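Local coordinates for class D beta-lactamase (Fusobacterium nucleatum subsp. polymorphum, PDB 4IED), which probably hydrolyses beta-lactam antibiotics to substituted beta-amino acids, as a class D beta-lactamase that confers antibiotic resistance, at residues W210-I215 / S223-L228; E51-A56 / V206-F211. One frame throughout, in Å; residues are numbered along the deposited sequence.

Interaction 1 of 2, residues W210-I215 / S223-L228; sequences WFVGWI and SFAINL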
# COMPACT_ATOMS: atom_id res chain seq x y z
N TRP A 210 4.89 -6.77 0.84
CA TRP A 210 4.53 -5.46 1.49
C TRP A 210 3.20 -5.57 2.22
O TRP A 210 2.26 -6.22 1.73
CB TRP A 210 4.33 -4.36 0.42
CG TRP A 210 5.49 -3.75 -0.28
CD1 TRP A 210 5.93 -4.06 -1.53
CD2 TRP A 210 6.26 -2.63 0.18
NE1 TRP A 210 7.00 -3.27 -1.88
CE2 TRP A 210 7.20 -2.33 -0.85
CE3 TRP A 210 6.30 -1.89 1.40
CZ2 TRP A 210 8.07 -1.27 -0.73
CZ3 TRP A 210 7.12 -0.86 1.52
CH2 TRP A 210 8.01 -0.50 0.45
N PHE A 211 3.11 -4.81 3.32
CA PHE A 211 1.80 -4.46 3.92
C PHE A 211 2.00 -3.08 4.47
O PHE A 211 2.86 -2.82 5.28
CB PHE A 211 1.32 -5.51 4.96
CG PHE A 211 0.02 -5.18 5.64
CD1 PHE A 211 -1.08 -4.78 4.92
CD2 PHE A 211 -0.10 -5.31 7.00
CE1 PHE A 211 -2.27 -4.51 5.58
CE2 PHE A 211 -1.30 -5.03 7.65
CZ PHE A 211 -2.34 -4.66 6.93
N VAL A 212 1.18 -2.15 3.96
CA VAL A 212 1.26 -0.71 4.33
C VAL A 212 -0.12 -0.21 4.70
O VAL A 212 -1.10 -0.70 4.22
CB VAL A 212 1.92 0.18 3.25
CG1 VAL A 212 3.22 -0.48 2.71
CG2 VAL A 212 0.99 0.46 2.12
N GLY A 213 -0.13 0.81 5.57
CA GLY A 213 -1.45 1.35 5.97
C GLY A 213 -1.31 2.29 7.15
O GLY A 213 -0.28 2.88 7.41
N TRP A 214 -2.39 2.39 7.89
CA TRP A 214 -2.42 3.11 9.12
C TRP A 214 -3.57 2.64 10.01
O TRP A 214 -4.50 2.00 9.57
CB TRP A 214 -2.56 4.65 8.90
CG TRP A 214 -3.93 5.05 8.36
CD1 TRP A 214 -4.97 5.56 9.11
CD2 TRP A 214 -4.32 5.15 6.98
NE1 TRP A 214 -5.99 5.90 8.25
CE2 TRP A 214 -5.66 5.59 6.95
CE3 TRP A 214 -3.74 4.76 5.80
CZ2 TRP A 214 -6.36 5.76 5.76
CZ3 TRP A 214 -4.41 4.95 4.62
CH2 TRP A 214 -5.73 5.36 4.59
N ILE A 215 -3.47 3.04 11.28
CA ILE A 215 -4.47 2.74 12.33
C ILE A 215 -4.77 4.09 12.98
O ILE A 215 -3.89 4.77 13.52
CB ILE A 215 -4.01 1.75 13.39
CG1 ILE A 215 -3.73 0.43 12.76
CG2 ILE A 215 -5.13 1.53 14.41
CD1 ILE A 215 -3.17 -0.59 13.71
N SER A 223 0.96 5.33 11.29
CA SER A 223 1.11 4.96 9.89
C SER A 223 2.25 3.94 9.82
O SER A 223 3.22 4.02 10.57
CB SER A 223 1.50 6.15 9.07
OG SER A 223 0.37 7.06 9.01
N PHE A 224 2.11 2.95 8.96
CA PHE A 224 3.08 1.83 8.99
C PHE A 224 3.31 1.31 7.59
O PHE A 224 2.57 1.41 6.64
CB PHE A 224 2.59 0.68 9.86
CG PHE A 224 1.37 -0.03 9.31
CD1 PHE A 224 1.50 -1.09 8.38
CD2 PHE A 224 0.11 0.32 9.75
CE1 PHE A 224 0.40 -1.73 7.88
CE2 PHE A 224 -1.00 -0.34 9.24
CZ PHE A 224 -0.84 -1.34 8.30
N ALA A 225 4.54 0.73 7.49
CA ALA A 225 5.00 -0.13 6.35
C ALA A 225 5.96 -1.22 6.77
O ALA A 225 6.94 -0.92 7.47
CB ALA A 225 5.67 0.73 5.30
N ILE A 226 5.62 -2.42 6.32
CA ILE A 226 6.53 -3.57 6.47
C ILE A 226 6.79 -4.08 5.08
O ILE A 226 5.94 -4.10 4.19
CB ILE A 226 5.91 -4.66 7.37
CG1 ILE A 226 6.96 -5.77 7.74
CG2 ILE A 226 4.68 -5.32 6.79
CD1 ILE A 226 6.44 -6.62 8.87
N ASN A 227 8.04 -4.48 4.88
CA ASN A 227 8.35 -5.39 3.73
C ASN A 227 9.31 -6.46 4.17
O ASN A 227 10.09 -6.33 5.10
CB ASN A 227 8.78 -4.61 2.46
CG ASN A 227 10.13 -3.93 2.58
OD1 ASN A 227 11.15 -4.53 2.77
ND2 ASN A 227 10.13 -2.60 2.33
N LEU A 228 9.17 -7.60 3.53
CA LEU A 228 9.89 -8.83 3.94
C LEU A 228 10.27 -9.58 2.69
O LEU A 228 9.57 -9.55 1.71
CB LEU A 228 8.87 -9.78 4.69
CG LEU A 228 8.07 -9.24 5.89
CD1 LEU A 228 6.90 -10.14 6.33
CD2 LEU A 228 9.18 -9.07 6.97
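F224 lays its ring flat across the backbone of G213: the CA of G213 stands 3.9 Å from the ring centroid, 24° off the normal, a CH-pi contact. The phenyl gets there because its CG sits between the backbone N and the carbonyl carbon (chi1 67°), which turns it across to the other strand. G213, which has no side chain, lets the ring lie directly on the strand, with W214 N 3.3 Å from F224 CE2. The ring's CE1 meets F211 CD2 at 3.7 Å, the two planes inclined by 57°, and F211 CB rests on I226 CG2. On the other face of the sheet N227 reaches over the W210 indole, its CB 4.0 Å from the centroid of the six-membered ring and its ND2 3.5 Å from CH2, while V212 CG1 meets A225 CB. Four backbone hydrogen bonds, two each for the pairs F211/I226 and G213/F224, fix this antiparallel hairpin register; W210, V212 and W214 bond instead to strand 192-200. Further out, N227 OD1 accepts from R48 NE, V33 of strand 29-35 touches F224, and helix 238-249 packs on F211 and I226. The contact is thus a buried hairpin core, the backbone of G213 covered by the F224 ring.

Interaction 2 of 2, residues E51-A56 / V206-F211; sequences ERFYPA and VPIGWF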
# COMPACT_ATOMS: atom_id res chain seq x y z
N GLU A 51 15.52 1.76 1.89
CA GLU A 51 15.82 1.21 0.59
C GLU A 51 14.55 1.08 -0.22
O GLU A 51 13.52 0.60 0.24
CB GLU A 51 16.41 -0.24 0.73
CG GLU A 51 16.75 -0.92 -0.58
CD GLU A 51 17.49 -2.19 -0.44
OE1 GLU A 51 17.66 -2.65 0.73
OE2 GLU A 51 17.91 -2.69 -1.55
N ARG A 52 14.61 1.55 -1.44
CA ARG A 52 13.49 1.57 -2.33
C ARG A 52 13.32 0.21 -3.05
O ARG A 52 14.31 -0.36 -3.54
CB ARG A 52 13.62 2.66 -3.39
CG ARG A 52 13.55 4.05 -2.81
CD ARG A 52 13.67 5.04 -3.94
NE ARG A 52 13.38 6.41 -3.52
CZ ARG A 52 13.76 7.46 -4.21
NH1 ARG A 52 14.56 7.40 -5.25
NH2 ARG A 52 13.36 8.66 -3.81
N PHE A 53 12.07 -0.25 -3.07
CA PHE A 53 11.67 -1.53 -3.72
C PHE A 53 10.47 -1.29 -4.59
O PHE A 53 9.60 -0.32 -4.38
CB PHE A 53 11.30 -2.68 -2.71
CG PHE A 53 12.43 -3.03 -1.76
CD1 PHE A 53 13.44 -3.88 -2.21
CD2 PHE A 53 12.46 -2.61 -0.42
CE1 PHE A 53 14.48 -4.23 -1.35
CE2 PHE A 53 13.44 -2.94 0.45
CZ PHE A 53 14.48 -3.75 -0.02
N TYR A 54 10.24 -2.15 -5.58
CA TYR A 54 8.99 -2.07 -6.38
C TYR A 54 7.81 -2.09 -5.38
O TYR A 54 7.81 -2.96 -4.51
CB TYR A 54 8.84 -3.24 -7.35
CG TYR A 54 10.01 -3.57 -8.24
CD1 TYR A 54 10.92 -2.62 -8.70
CD2 TYR A 54 10.19 -4.86 -8.59
CE1 TYR A 54 11.98 -2.97 -9.51
CE2 TYR A 54 11.18 -5.24 -9.44
CZ TYR A 54 12.11 -4.32 -9.84
OH TYR A 54 13.18 -4.71 -10.70
N PRO A 55 6.82 -1.21 -5.54
CA PRO A 55 5.72 -1.24 -4.56
C PRO A 55 4.73 -2.30 -4.78
O PRO A 55 3.93 -2.66 -3.87
CB PRO A 55 5.04 0.12 -4.80
CG PRO A 55 5.37 0.43 -6.25
CD PRO A 55 6.77 -0.07 -6.46
N ALA A 56 4.74 -2.93 -5.95
CA ALA A 56 3.68 -3.93 -6.24
C ALA A 56 2.36 -3.44 -5.95
O ALA A 56 2.05 -2.26 -6.17
CB ALA A 56 3.94 -5.27 -5.58
N VAL A 206 14.76 -12.18 -5.33
CA VAL A 206 14.15 -12.42 -4.03
C VAL A 206 12.87 -11.54 -3.94
O VAL A 206 12.92 -10.29 -3.79
CB VAL A 206 15.06 -12.07 -2.87
CG1 VAL A 206 14.33 -12.21 -1.57
CG2 VAL A 206 16.28 -13.00 -2.90
N PRO A 207 11.67 -12.16 -4.06
CA PRO A 207 10.41 -11.35 -4.01
C PRO A 207 10.24 -10.72 -2.64
O PRO A 207 10.72 -11.17 -1.63
CB PRO A 207 9.35 -12.39 -4.34
CG PRO A 207 10.07 -13.47 -5.12
CD PRO A 207 11.42 -13.57 -4.48
N ILE A 208 9.54 -9.58 -2.72
CA ILE A 208 9.33 -8.67 -1.60
C ILE A 208 7.82 -8.60 -1.30
O ILE A 208 7.02 -8.12 -2.11
CB ILE A 208 9.82 -7.21 -1.91
CG1 ILE A 208 11.26 -7.12 -2.34
CG2 ILE A 208 9.54 -6.32 -0.65
CD1 ILE A 208 12.23 -7.48 -1.27
N GLY A 209 7.47 -8.99 -0.08
CA GLY A 209 6.09 -8.80 0.38
C GLY A 209 5.90 -7.51 1.16
O GLY A 209 6.65 -7.22 2.04
N TRP A 210 4.89 -6.77 0.84
CA TRP A 210 4.53 -5.46 1.49
C TRP A 210 3.20 -5.57 2.22
O TRP A 210 2.26 -6.22 1.73
CB TRP A 210 4.33 -4.36 0.42
CG TRP A 210 5.49 -3.75 -0.28
CD1 TRP A 210 5.93 -4.06 -1.53
CD2 TRP A 210 6.26 -2.63 0.18
NE1 TRP A 210 7.00 -3.27 -1.88
CE2 TRP A 210 7.20 -2.33 -0.85
CE3 TRP A 210 6.30 -1.89 1.40
CZ2 TRP A 210 8.07 -1.27 -0.73
CZ3 TRP A 210 7.12 -0.86 1.52
CH2 TRP A 210 8.01 -0.50 0.45
N PHE A 211 3.11 -4.81 3.32
CA PHE A 211 1.80 -4.46 3.92
C PHE A 211 2.00 -3.08 4.47
O PHE A 211 2.86 -2.82 5.28
CB PHE A 211 1.32 -5.51 4.96
CG PHE A 211 0.02 -5.18 5.64
CD1 PHE A 211 -1.08 -4.78 4.92
CD2 PHE A 211 -0.10 -5.31 7.00
CE1 PHE A 211 -2.27 -4.51 5.58
CE2 PHE A 211 -1.30 -5.03 7.65
CZ PHE A 211 -2.34 -4.66 6.93
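W210 and F53 are the flat groups here. The indole of W210 meets the carbonyl O of Y54 at its edge, close to the ring plane, and carries CG2 of I208, from its own strand, over one face. The F53 ring takes CD1 of I208 over a face, 4.3 Å from the centroid and 27° off the normal, a CH-pi contact between side chains that cross at about a right angle.

The polar link is a single hydrogen bond from W210 NE1 to Y54 O, 2.8 Å long and bent to 150° at the hydrogen. The donor lies somewhat off the carbonyl plane. Beside it, P55 O approaches W210 CD1 at 3.4 Å, and F53 CB touches W210 CZ2 at 4.0 Å. The buried indole N-H is therefore satisfied by a loop carbonyl, a bond that limits how far the ring can turn. The F53 ring is directed to I208 by a first torsion that puts its CG anti to the carbonyl carbon (chi1 -58°); its CD1 lies 3.9 Å from I208 CD1.

Residues next to the pair hold the loop in place: P55 O accepts from S58 OG, Y54 OH bonds to N203 O, and the backbone of F53 pairs with I152. In the fold, the irregular segment 51-56, between helices 46-49 and 62-69, lies against the start of strand 208-216, which is flanked in the sheet by strands 192-200 and 221-229. The contact joins the chain leading to K60, the carboxylated lysine, to the central sheet.

Interactions 1 and 2 have centres 11 Å apart and share W210 and F211 on strand 208-216, a member of the six-stranded antiparallel sheet. Along the chain, segment 51-56 comes first; some 150 residues later 206-211 overlaps 210-215 at those two residues, and the hairpin returns through 223-228. The two also touch directly: G209 N lies 2.8 Å from L228 O, a probable hydrogen bond, and N227 packs against both I208 and F53. One strand thus meets its hairpin partner within the sheet and, on the face carrying W210, the loop after helix 46-49, tying early and late parts of the transpeptidase-like domain together.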